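Local coordinates for protein DTDP-4-dehydrorhamnose reductase, rfbD ortholog (Clostridium acetobutylicum, PDB 1VL0) that binds NADH and probably catalyses the reduction of dTDP-6-deoxy-L-lyxo-4-hexulose to dTDP-L-rhamnose, a step of dTDP-L-rhamnose biosynthesis, at residues G119-P124 and P258-L263; F170-I175 and K284-L289; P153-V158 and Y213-C218. All blocks are in the same frame, centred on the assembly; numbering follows the deposited sequence.

Contact 1 of 3, residues G119-P124 and P258-L263; sequences GEAKEP and PKYSVL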
loop_
_atom_site.group_PDB
_atom_site.type_symbol
_atom_site.label_atom_id
_atom_site.label_comp_id
_atom_site.label_asym_id
_atom_site.label_seq_id
_atom_site.Cartn_x
_atom_site.Cartn_y
_atom_site.Cartn_z
ATOM N N GLY A 119 4.690 -18.746 10.492
ATOM C CA GLY A 119 4.682 -19.725 11.568
ATOM C C GLY A 119 5.974 -19.843 12.340
ATOM O O GLY A 119 6.117 -20.687 13.196
ATOM N N GLU A 120 6.926 -18.980 12.060
ATOM C CA GLU A 120 8.216 -19.032 12.736
ATOM C C GLU A 120 8.244 -18.105 13.920
ATOM O O GLU A 120 9.227 -18.076 14.589
ATOM C CB GLU A 120 9.357 -18.700 11.752
ATOM C CG GLU A 120 9.621 -19.808 10.715
ATOM C CD GLU A 120 9.845 -21.173 11.379
ATOM O OE1 GLU A 120 10.866 -21.334 12.109
ATOM O OE2 GLU A 120 8.976 -22.076 11.208
ATOM N N ALA A 121 7.157 -17.377 14.197
ATOM C CA ALA A 121 7.085 -16.518 15.394
ATOM C C ALA A 121 7.242 -17.267 16.697
ATOM O O ALA A 121 6.992 -18.448 16.781
ATOM C CB ALA A 121 5.753 -15.742 15.418
ATOM N N LYS A 122 7.655 -16.563 17.730
ATOM C CA LYS A 122 7.883 -17.179 19.026
ATOM C C LYS A 122 7.009 -16.543 20.097
ATOM O O LYS A 122 7.020 -16.995 21.245
ATOM C CB LYS A 122 9.368 -17.085 19.400
ATOM C CG LYS A 122 10.238 -18.311 18.944
ATOM C CD LYS A 122 10.789 -18.182 17.511
ATOM C CE LYS A 122 11.209 -19.559 16.899
ATOM N NZ LYS A 122 11.331 -19.524 15.379
ATOM N N GLU A 123 6.246 -15.508 19.724
ATOM C CA GLU A 123 5.295 -14.870 20.635
ATOM C C GLU A 123 4.063 -14.363 19.863
ATOM O O GLU A 123 4.108 -14.258 18.619
ATOM C CB GLU A 123 5.993 -13.752 21.385
ATOM C CG GLU A 123 6.784 -12.782 20.525
ATOM C CD GLU A 123 7.343 -11.589 21.335
ATOM O OE1 GLU A 123 6.545 -10.692 21.760
ATOM O OE2 GLU A 123 8.595 -11.551 21.529
ATOM N N PRO A 124 2.961 -14.071 20.578
ATOM C CA PRO A 124 1.721 -13.647 19.921
ATOM C C PRO A 124 1.925 -12.516 18.865
ATOM O O PRO A 124 2.610 -11.480 19.112
ATOM C CB PRO A 124 0.826 -13.199 21.089
ATOM C CG PRO A 124 1.312 -14.045 22.222
ATOM C CD PRO A 124 2.789 -14.117 22.044
ATOM N N PRO A 258 1.697 -23.524 9.903
ATOM C CA PRO A 258 2.573 -22.765 10.758
ATOM C C PRO A 258 2.798 -23.517 12.057
ATOM O O PRO A 258 1.867 -24.111 12.586
ATOM C CB PRO A 258 1.779 -21.462 11.033
ATOM C CG PRO A 258 0.586 -21.502 10.161
ATOM C CD PRO A 258 0.340 -22.949 9.877
ATOM N N LYS A 259 4.017 -23.502 12.573
ATOM C CA LYS A 259 4.273 -24.090 13.877
ATOM C C LYS A 259 3.575 -23.270 14.977
ATOM O O LYS A 259 3.097 -23.828 15.960
ATOM C CB LYS A 259 5.777 -24.177 14.155
ATOM C CG LYS A 259 6.480 -25.162 13.237
ATOM C CD LYS A 259 7.436 -26.139 13.908
ATOM C CE LYS A 259 6.769 -27.561 14.050
ATOM N NZ LYS A 259 6.679 -28.341 12.767
ATOM N N TYR A 260 3.610 -21.955 14.829
ATOM C CA TYR A 260 3.180 -21.034 15.829
ATOM C C TYR A 260 2.346 -19.937 15.149
ATOM O O TYR A 260 2.898 -19.082 14.445
ATOM C CB TYR A 260 4.376 -20.412 16.537
ATOM C CG TYR A 260 3.971 -19.525 17.721
ATOM C CD1 TYR A 260 3.476 -18.239 17.512
ATOM C CD2 TYR A 260 4.080 -19.967 19.017
ATOM C CE1 TYR A 260 3.094 -17.429 18.553
ATOM C CE2 TYR A 260 3.735 -19.137 20.087
ATOM C CZ TYR A 260 3.221 -17.885 19.845
ATOM O OH TYR A 260 2.839 -17.093 20.895
ATOM N N SER A 261 1.035 -19.966 15.372
ATOM C CA SER A 261 0.141 -19.004 14.768
ATOM C C SER A 261 -0.775 -18.322 15.776
ATOM O O SER A 261 -1.921 -18.012 15.474
ATOM C CB SER A 261 -0.674 -19.689 13.666
ATOM O OG SER A 261 -1.174 -20.921 14.100
ATOM N N VAL A 262 -0.241 -18.043 16.960
ATOM C CA VAL A 262 -1.001 -17.319 17.968
ATOM C C VAL A 262 -1.047 -15.860 17.526
ATOM O O VAL A 262 -0.001 -15.245 17.359
ATOM C CB VAL A 262 -0.374 -17.435 19.374
ATOM C CG1 VAL A 262 -1.171 -16.615 20.390
ATOM C CG2 VAL A 262 -0.346 -18.854 19.792
ATOM N N LEU A 263 -2.263 -15.333 17.330
ATOM C CA LEU A 263 -2.431 -13.951 17.022
ATOM C C LEU A 263 -2.782 -13.175 18.264
ATOM O O LEU A 263 -3.700 -13.530 18.976
ATOM C CB LEU A 263 -3.567 -13.775 16.021
ATOM C CG LEU A 263 -3.437 -14.574 14.738
ATOM C CD1 LEU A 263 -4.641 -14.192 13.809
ATOM C CD2 LEU A 263 -2.149 -14.308 14.035
HETATM O O HOH W 1 4.663 -16.766 12.614
HETATM O O HOH W 2 6.204 -22.828 10.445
#
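With CG of Tyr260 swung opposite its own backbone nitrogen (chi1 -174°), the phenol is laid beneath the backbone of 119-124 as that loop passes from Ala121 to Pro124. Carbonyls, more than side chains, meet the ring. Ala121 O rests 3.3 Å from Tyr260 CG, and farther out Glu123 O comes equally near CE1, while the carbonyl carbon of Lys122 lies over one face, toward the rim. The opposite face is taken by CG2 of Val262, two residues on, so the ring is sandwiched between the loop and its own chain. At its end Tyr260 OH comes up against Pro124, 3.2 Å from CD and 3.0 Å from Pro124 N, which has no hydrogen to share, so this is plain contact. Val262 CG1, also anti to its backbone nitrogen, lies alongside Pro124 CG at 4.0 Å.

At the other end the backbones come close. Gly119 CA packs on Pro258 CB at 3.4 Å, an approach that Gly119 allows by having no side chain, and Tyr260 N gives Gly119 O a weak bond, bent to 135°. Water 1 accepts from Ala121 N at 3.0 Å and reaches Tyr260 O only weakly; water 2 joins the carboxylate of Glu120 to Lys259 N. On the outer side Lys122 NZ curls back to donate to Glu120 O over 2.7 Å.

Val191 lies behind Tyr260 and Val262, and the backbone of Val262 is bonded to Ile125. The arrangement is a loop-on-loop surface contact, tying the connection between strand 107-113 and helix 136-151 to the one leading into helix 266-270, near the nicotinamide cofactor site of this extended short-chain dehydrogenase/reductase fold.

Contact 2 of 3, residues F170-I175 and K284-L289; sequences FVKTMI and KEYIDL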
loop_
_atom_site.group_PDB
_atom_site.type_symbol
_atom_site.label_atom_id
_atom_site.label_comp_id
_atom_site.label_asym_id
_atom_site.label_seq_id
_atom_site.Cartn_x
_atom_site.Cartn_y
_atom_site.Cartn_z
ATOM N N PHE A 170 -12.991 -28.682 13.441
ATOM C CA PHE A 170 -12.159 -29.613 14.199
ATOM C C PHE A 170 -12.889 -30.205 15.369
ATOM O O PHE A 170 -12.633 -31.342 15.763
ATOM C CB PHE A 170 -10.935 -28.866 14.713
ATOM C CG PHE A 170 -9.975 -29.708 15.480
ATOM C CD1 PHE A 170 -9.132 -30.565 14.827
ATOM C CD2 PHE A 170 -9.885 -29.610 16.853
ATOM C CE1 PHE A 170 -8.195 -31.301 15.547
ATOM C CE2 PHE A 170 -8.987 -30.345 17.563
ATOM C CZ PHE A 170 -8.145 -31.202 16.919
ATOM N N VAL A 171 -13.811 -29.426 15.938
ATOM C CA VAL A 171 -14.592 -29.894 17.070
ATOM C C VAL A 171 -15.457 -31.087 16.654
ATOM O O VAL A 171 -15.389 -32.160 17.283
ATOM C CB VAL A 171 -15.442 -28.765 17.718
ATOM C CG1 VAL A 171 -16.218 -29.286 18.901
ATOM C CG2 VAL A 171 -14.556 -27.626 18.157
ATOM N N LYS A 172 -16.258 -30.889 15.604
ATOM C CA LYS A 172 -17.105 -31.953 15.064
ATOM C C LYS A 172 -16.302 -33.176 14.605
ATOM O O LYS A 172 -16.671 -34.331 14.859
ATOM C CB LYS A 172 -17.994 -31.406 13.936
ATOM C CG LYS A 172 -19.051 -30.433 14.423
ATOM C CD LYS A 172 -20.049 -30.074 13.283
ATOM C CE LYS A 172 -21.106 -29.091 13.712
ATOM N NZ LYS A 172 -22.104 -28.862 12.575
ATOM N N THR A 173 -15.188 -32.915 13.942
ATOM C CA THR A 173 -14.277 -33.971 13.519
ATOM C C THR A 173 -13.765 -34.832 14.672
ATOM O O THR A 173 -13.848 -36.054 14.623
ATOM C CB THR A 173 -13.122 -33.327 12.778
ATOM O OG1 THR A 173 -13.641 -32.731 11.581
ATOM C CG2 THR A 173 -12.101 -34.358 12.296
HETATM N N MSE A 174 -13.222 -34.177 15.693
HETATM C CA MSE A 174 -12.759 -34.855 16.876
HETATM C C MSE A 174 -13.841 -35.667 17.548
HETATM O O MSE A 174 -13.574 -36.768 17.973
HETATM C CB MSE A 174 -12.226 -33.854 17.897
HETATM C CG MSE A 174 -10.832 -33.390 17.627
HETATM SE SE MSE A 174 -9.467 -34.865 17.428
HETATM C CE MSE A 174 -9.283 -34.708 15.538
ATOM N N ILE A 175 -15.031 -35.086 17.696
ATOM C CA ILE A 175 -16.186 -35.773 18.285
ATOM C C ILE A 175 -16.490 -37.019 17.521
ATOM O O ILE A 175 -16.649 -38.066 18.123
ATOM C CB ILE A 175 -17.432 -34.841 18.390
ATOM C CG1 ILE A 175 -17.211 -33.847 19.530
ATOM C CG2 ILE A 175 -18.698 -35.642 18.702
ATOM C CD1 ILE A 175 -18.170 -32.647 19.591
ATOM N N LYS A 284 -16.682 -24.370 25.625
ATOM C CA LYS A 284 -17.740 -24.963 26.460
ATOM C C LYS A 284 -19.125 -24.516 26.010
ATOM O O LYS A 284 -20.059 -25.338 25.946
ATOM C CB LYS A 284 -17.561 -24.659 27.941
ATOM C CG LYS A 284 -18.559 -25.432 28.807
ATOM C CD LYS A 284 -18.264 -25.443 30.287
ATOM C CE LYS A 284 -19.163 -26.473 31.008
ATOM N NZ LYS A 284 -20.655 -26.288 30.711
ATOM N N GLU A 285 -19.290 -23.235 25.702
ATOM C CA GLU A 285 -20.606 -22.715 25.259
ATOM C C GLU A 285 -21.028 -23.441 23.964
ATOM O O GLU A 285 -22.192 -23.768 23.728
ATOM C CB GLU A 285 -20.514 -21.209 25.083
ATOM C CG GLU A 285 -21.728 -20.519 24.500
ATOM C CD GLU A 285 -21.451 -19.080 24.030
ATOM O OE1 GLU A 285 -20.681 -18.882 23.048
ATOM O OE2 GLU A 285 -22.037 -18.124 24.612
ATOM N N TYR A 286 -20.063 -23.704 23.114
ATOM C CA TYR A 286 -20.318 -24.332 21.831
ATOM C C TYR A 286 -20.701 -25.792 21.982
ATOM O O TYR A 286 -21.695 -26.244 21.377
ATOM C CB TYR A 286 -19.110 -24.190 20.901
ATOM C CG TYR A 286 -19.291 -24.854 19.547
ATOM C CD1 TYR A 286 -20.173 -24.342 18.615
ATOM C CD2 TYR A 286 -18.563 -25.955 19.212
ATOM C CE1 TYR A 286 -20.338 -24.943 17.385
ATOM C CE2 TYR A 286 -18.698 -26.566 17.987
ATOM C CZ TYR A 286 -19.584 -26.062 17.076
ATOM O OH TYR A 286 -19.702 -26.693 15.875
ATOM N N ILE A 287 -19.926 -26.532 22.756
ATOM C CA ILE A 287 -20.205 -27.934 23.034
ATOM C C ILE A 287 -21.591 -28.069 23.679
ATOM O O ILE A 287 -22.337 -28.960 23.288
ATOM C CB ILE A 287 -19.127 -28.571 23.962
ATOM C CG1 ILE A 287 -17.740 -28.510 23.359
ATOM C CG2 ILE A 287 -19.466 -30.031 24.331
ATOM C CD1 ILE A 287 -17.536 -29.301 22.210
ATOM N N ASP A 288 -21.948 -27.169 24.601
ATOM C CA ASP A 288 -23.255 -27.186 25.227
ATOM C C ASP A 288 -24.365 -27.021 24.169
ATOM O O ASP A 288 -25.332 -27.714 24.205
ATOM C CB ASP A 288 -23.363 -26.098 26.306
ATOM C CG ASP A 288 -22.473 -26.383 27.564
ATOM O OD1 ASP A 288 -21.864 -27.476 27.702
ATOM O OD2 ASP A 288 -22.341 -25.537 28.461
ATOM N N LEU A 289 -24.210 -26.078 23.258
ATOM C CA LEU A 289 -25.121 -25.886 22.140
ATOM C C LEU A 289 -25.272 -27.157 21.320
ATOM O O LEU A 289 -26.381 -27.533 20.933
ATOM C CB LEU A 289 -24.634 -24.741 21.235
ATOM C CG LEU A 289 -25.545 -24.332 20.069
ATOM C CD1 LEU A 289 -26.831 -23.740 20.587
ATOM C CD2 LEU A 289 -24.844 -23.354 19.162
#
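Two hydrogen bonds hold the hydroxyl of Tyr286, one with Gly165 O and one with Asn169 ND2, both just ahead of helix 170-180; CE of Lys172 only packs against it, at 3.5 Å. The motif is a pair of packed helices, 170-180 and 279-290, whose local axes cross at -58° with a closest approach of 11.9 Å, so that side chains rather than backbones bridge the gap. Helix 279-290 is the C-terminal helix of the fold.

Tyr286 reaches into that gap. Its CG is anti to the backbone nitrogen (chi1 179°), which sends the ring out from its helix and past Val171, the two side chains running in opposite directions. Val171 CG1 meets the ring at its edge, in the ring plane, 3.8 Å from Tyr286 CE2. The extended Lys172 chain crosses the tyrosine at about a right angle, bringing methylenes rather than its ammonium to the hydroxyl; Lys172 NZ goes on to a weak bond with Gly167 O. A further neighbour, Tyr164, meets the Tyr286 ring with the planes at about 50°.

Beside this polar end lies an aliphatic patch. The same Val171 methyl serves two partners, lying between the tyrosine edge and the end of Ile287. Phe229 of helix 226-237 and Leu283 add to the surroundings of Val171, and Ile175 continues the patch along its helix, reaching toward Leu290 as well. Around the far side of the C-terminal helix, Lys284 NZ is paired one turn on with the syn lone pair of Asp288 OD2 at 2.9 Å.

The Ile287 side chain sets off at an angle from the opposite helix, but its end bends back, putting CD1 3.6 Å from Val171 CG1 and 4.3 Å from Ile175 CD1.

Contact 3 of 3, residues P153-V158 and Y213-C218; sequences PKYYIV and YGTFHC
Tyr213 lays its ring across that of Tyr156, the planes inclined at 33° and the centroids 4.7 Å apart. The overlap is partial: Tyr213 CD1 sits over one face of Tyr156 near the rim, and the Tyr156 hydroxyl reaches CE1 of Tyr213 at 3.3 Å. From the side comes Lys154, its aliphatic chain slanting across the phenol end of Tyr213 until the bend at chi4 (-64°) turns NZ onto Tyr213 OH, a 2.7 Å hydrogen bond.

Behind these rings, the strands 155-158 and 214-217 are paired in parallel. Gly214 receives the bond of Ile157 N on its oxygen and gives its own N-H to Tyr155 O; Phe216 N then donates to Ile157 O over 2.7 Å, with the donor almost straight out from the carbonyl. Ile157 and Thr215 lie side by side on one face of the sheet. Tyr155, whose CG stands between N and C of its own backbone (chi1 73°), sends its ring back over this face toward Gly214 CA, and its hydroxyl shares water 3 with Thr215 OG1, 2.8 Å from each. On the other face Val158 CG1 touches Cys218 CB at 3.6 Å.

The next shell fixes these groups. Strand 107-113 bonds to the other side of 155-158, and its Glu107 takes the hydroxyl of Tyr156 and, weakly, that of Tyr213. Helix 136-151 covers Tyr155 and Ile157, helix 197-210 the Val158 side. A second subunit also takes part: its Ser103 bonds Lys154 NZ and its Lys95 bonds Tyr213 O.

This is the edge pairing of a Rossmann-type parallel sheet. With a lysine, two phenols and Glu107 gathered together, the ammonium and carboxylate probably offset one another's charge within a largely enclosed cluster at the subunit boundary.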
loop_
_atom_site.group_PDB
_atom_site.type_symbol
_atom_site.label_atom_id
_atom_site.label_comp_id
_atom_site.label_asym_id
_atom_site.label_seq_id
_atom_site.Cartn_x
_atom_site.Cartn_y
_atom_site.Cartn_z
ATOM N N PRO A 153 -11.074 2.739 0.811
ATOM C CA PRO A 153 -10.601 3.309 2.094
ATOM C C PRO A 153 -11.428 3.015 3.358
ATOM O O PRO A 153 -10.896 3.224 4.456
ATOM C CB PRO A 153 -10.609 4.825 1.842
ATOM C CG PRO A 153 -10.549 4.958 0.375
ATOM C CD PRO A 153 -11.403 3.813 -0.140
ATOM N N LYS A 154 -12.720 2.671 3.203
ATOM C CA LYS A 154 -13.586 2.200 4.273
ATOM C C LYS A 154 -13.515 0.685 4.381
ATOM O O LYS A 154 -14.436 -0.020 4.035
ATOM C CB LYS A 154 -15.034 2.719 4.118
ATOM C CG LYS A 154 -15.135 4.221 4.331
ATOM C CD LYS A 154 -16.611 4.778 4.294
ATOM C CE LYS A 154 -16.679 6.173 4.958
ATOM N NZ LYS A 154 -16.351 6.162 6.421
ATOM N N TYR A 155 -12.371 0.178 4.884
ATOM C CA TYR A 155 -12.154 -1.230 4.998
ATOM C C TYR A 155 -11.932 -1.686 6.442
ATOM O O TYR A 155 -11.424 -0.949 7.294
ATOM C CB TYR A 155 -10.944 -1.707 4.128
ATOM C CG TYR A 155 -9.634 -1.300 4.692
ATOM C CD1 TYR A 155 -9.070 -0.094 4.343
ATOM C CD2 TYR A 155 -8.946 -2.116 5.584
ATOM C CE1 TYR A 155 -7.853 0.298 4.883
ATOM C CE2 TYR A 155 -7.743 -1.716 6.148
ATOM C CZ TYR A 155 -7.210 -0.511 5.799
ATOM O OH TYR A 155 -5.994 -0.102 6.330
ATOM N N TYR A 156 -12.276 -2.954 6.678
ATOM C CA TYR A 156 -11.934 -3.670 7.913
ATOM C C TYR A 156 -11.405 -5.031 7.465
ATOM O O TYR A 156 -12.037 -5.743 6.737
ATOM C CB TYR A 156 -13.131 -3.894 8.815
ATOM C CG TYR A 156 -14.039 -2.712 9.099
ATOM C CD1 TYR A 156 -15.056 -2.374 8.225
ATOM C CD2 TYR A 156 -13.919 -1.985 10.268
ATOM C CE1 TYR A 156 -15.933 -1.340 8.515
ATOM C CE2 TYR A 156 -14.773 -0.942 10.548
ATOM C CZ TYR A 156 -15.794 -0.651 9.681
ATOM O OH TYR A 156 -16.637 0.420 9.957
ATOM N N ILE A 157 -10.194 -5.355 7.856
ATOM C CA ILE A 157 -9.659 -6.711 7.620
ATOM C C ILE A 157 -9.593 -7.346 8.979
ATOM O O ILE A 157 -8.978 -6.786 9.883
ATOM C CB ILE A 157 -8.294 -6.652 6.923
ATOM C CG1 ILE A 157 -8.483 -6.204 5.447
ATOM C CG2 ILE A 157 -7.555 -8.004 6.950
ATOM C CD1 ILE A 157 -7.255 -5.675 4.865
ATOM N N VAL A 158 -10.260 -8.489 9.127
ATOM C CA VAL A 158 -10.315 -9.204 10.403
ATOM C C VAL A 158 -9.738 -10.618 10.225
ATOM O O VAL A 158 -10.348 -11.460 9.533
ATOM C CB VAL A 158 -11.738 -9.271 10.960
ATOM C CG1 VAL A 158 -11.744 -9.948 12.359
ATOM C CG2 VAL A 158 -12.378 -7.829 11.049
ATOM N N TYR A 213 -11.904 1.439 11.534
ATOM C CA TYR A 213 -11.385 0.846 10.300
ATOM C C TYR A 213 -9.976 0.356 10.512
ATOM O O TYR A 213 -9.259 0.836 11.407
ATOM C CB TYR A 213 -11.377 1.875 9.181
ATOM C CG TYR A 213 -12.735 2.354 8.779
ATOM C CD1 TYR A 213 -13.585 1.548 8.087
ATOM C CD2 TYR A 213 -13.146 3.633 9.049
ATOM C CE1 TYR A 213 -14.866 2.020 7.700
ATOM C CE2 TYR A 213 -14.447 4.109 8.644
ATOM C CZ TYR A 213 -15.276 3.278 7.985
ATOM O OH TYR A 213 -16.556 3.689 7.561
ATOM N N GLY A 214 -9.564 -0.577 9.674
ATOM C CA GLY A 214 -8.204 -1.060 9.724
ATOM C C GLY A 214 -8.124 -2.564 9.715
ATOM O O GLY A 214 -9.076 -3.244 9.385
ATOM N N THR A 215 -6.975 -3.066 10.125
ATOM C CA THR A 215 -6.721 -4.471 10.192
ATOM C C THR A 215 -6.685 -4.940 11.636
ATOM O O THR A 215 -5.934 -4.388 12.438
ATOM C CB THR A 215 -5.389 -4.778 9.474
ATOM O OG1 THR A 215 -5.524 -4.444 8.073
ATOM C CG2 THR A 215 -5.034 -6.266 9.511
ATOM N N PHE A 216 -7.479 -5.973 11.933
ATOM C CA PHE A 216 -7.594 -6.526 13.284
ATOM C C PHE A 216 -7.332 -8.020 13.279
ATOM O O PHE A 216 -7.849 -8.710 12.445
ATOM C CB PHE A 216 -8.999 -6.312 13.849
ATOM C CG PHE A 216 -9.376 -4.855 13.961
ATOM C CD1 PHE A 216 -9.835 -4.162 12.847
ATOM C CD2 PHE A 216 -9.185 -4.162 15.150
ATOM C CE1 PHE A 216 -10.189 -2.729 12.946
ATOM C CE2 PHE A 216 -9.517 -2.785 15.236
ATOM C CZ PHE A 216 -9.974 -2.092 14.140
ATOM N N HIS A 217 -6.622 -8.497 14.278
ATOM C CA HIS A 217 -6.630 -9.904 14.665
ATOM C C HIS A 217 -7.785 -10.181 15.616
ATOM O O HIS A 217 -8.116 -9.377 16.491
ATOM C CB HIS A 217 -5.306 -10.244 15.363
ATOM C CG HIS A 217 -4.133 -10.225 14.445
ATOM N ND1 HIS A 217 -2.827 -10.345 14.892
ATOM C CD2 HIS A 217 -4.064 -10.046 13.104
ATOM C CE1 HIS A 217 -2.021 -10.311 13.845
ATOM N NE2 HIS A 217 -2.738 -10.111 12.757
ATOM N N CYS A 218 -8.453 -11.314 15.403
ATOM C CA CYS A 218 -9.579 -11.720 16.227
ATOM C C CYS A 218 -9.626 -13.228 16.387
ATOM O O CYS A 218 -10.304 -13.929 15.612
ATOM C CB CYS A 218 -10.900 -11.231 15.634
ATOM S SG CYS A 218 -12.208 -11.600 16.808
HETATM O O HOH W 3 -4.618 -1.826 8.001
#

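How the contacts relate
Along the chain the order is 119-124, 153-158, 170-175, 213-218, 258-263 and 284-289, so contact 3 is nested within the loop closed by contact 1, while contact 2 crosses both. Contacts 1 and 3 have centres 21 Å apart and meet where Leu263 CB packs on His217 ND1 at 3.7 Å. Contact 2 touches neither; its centre is 24 Å from that of contact 1 and 28 Å from that of contact 3, across the centre of the chain. Strand 155-164 nevertheless leads directly toward helix 170-180. The main sheet, the loops and helices 170-180 and 279-290 thus lie around the NADH site, the three contacts at some distance and none touching the cofactor, with contact 3 also facing neighbouring subunits.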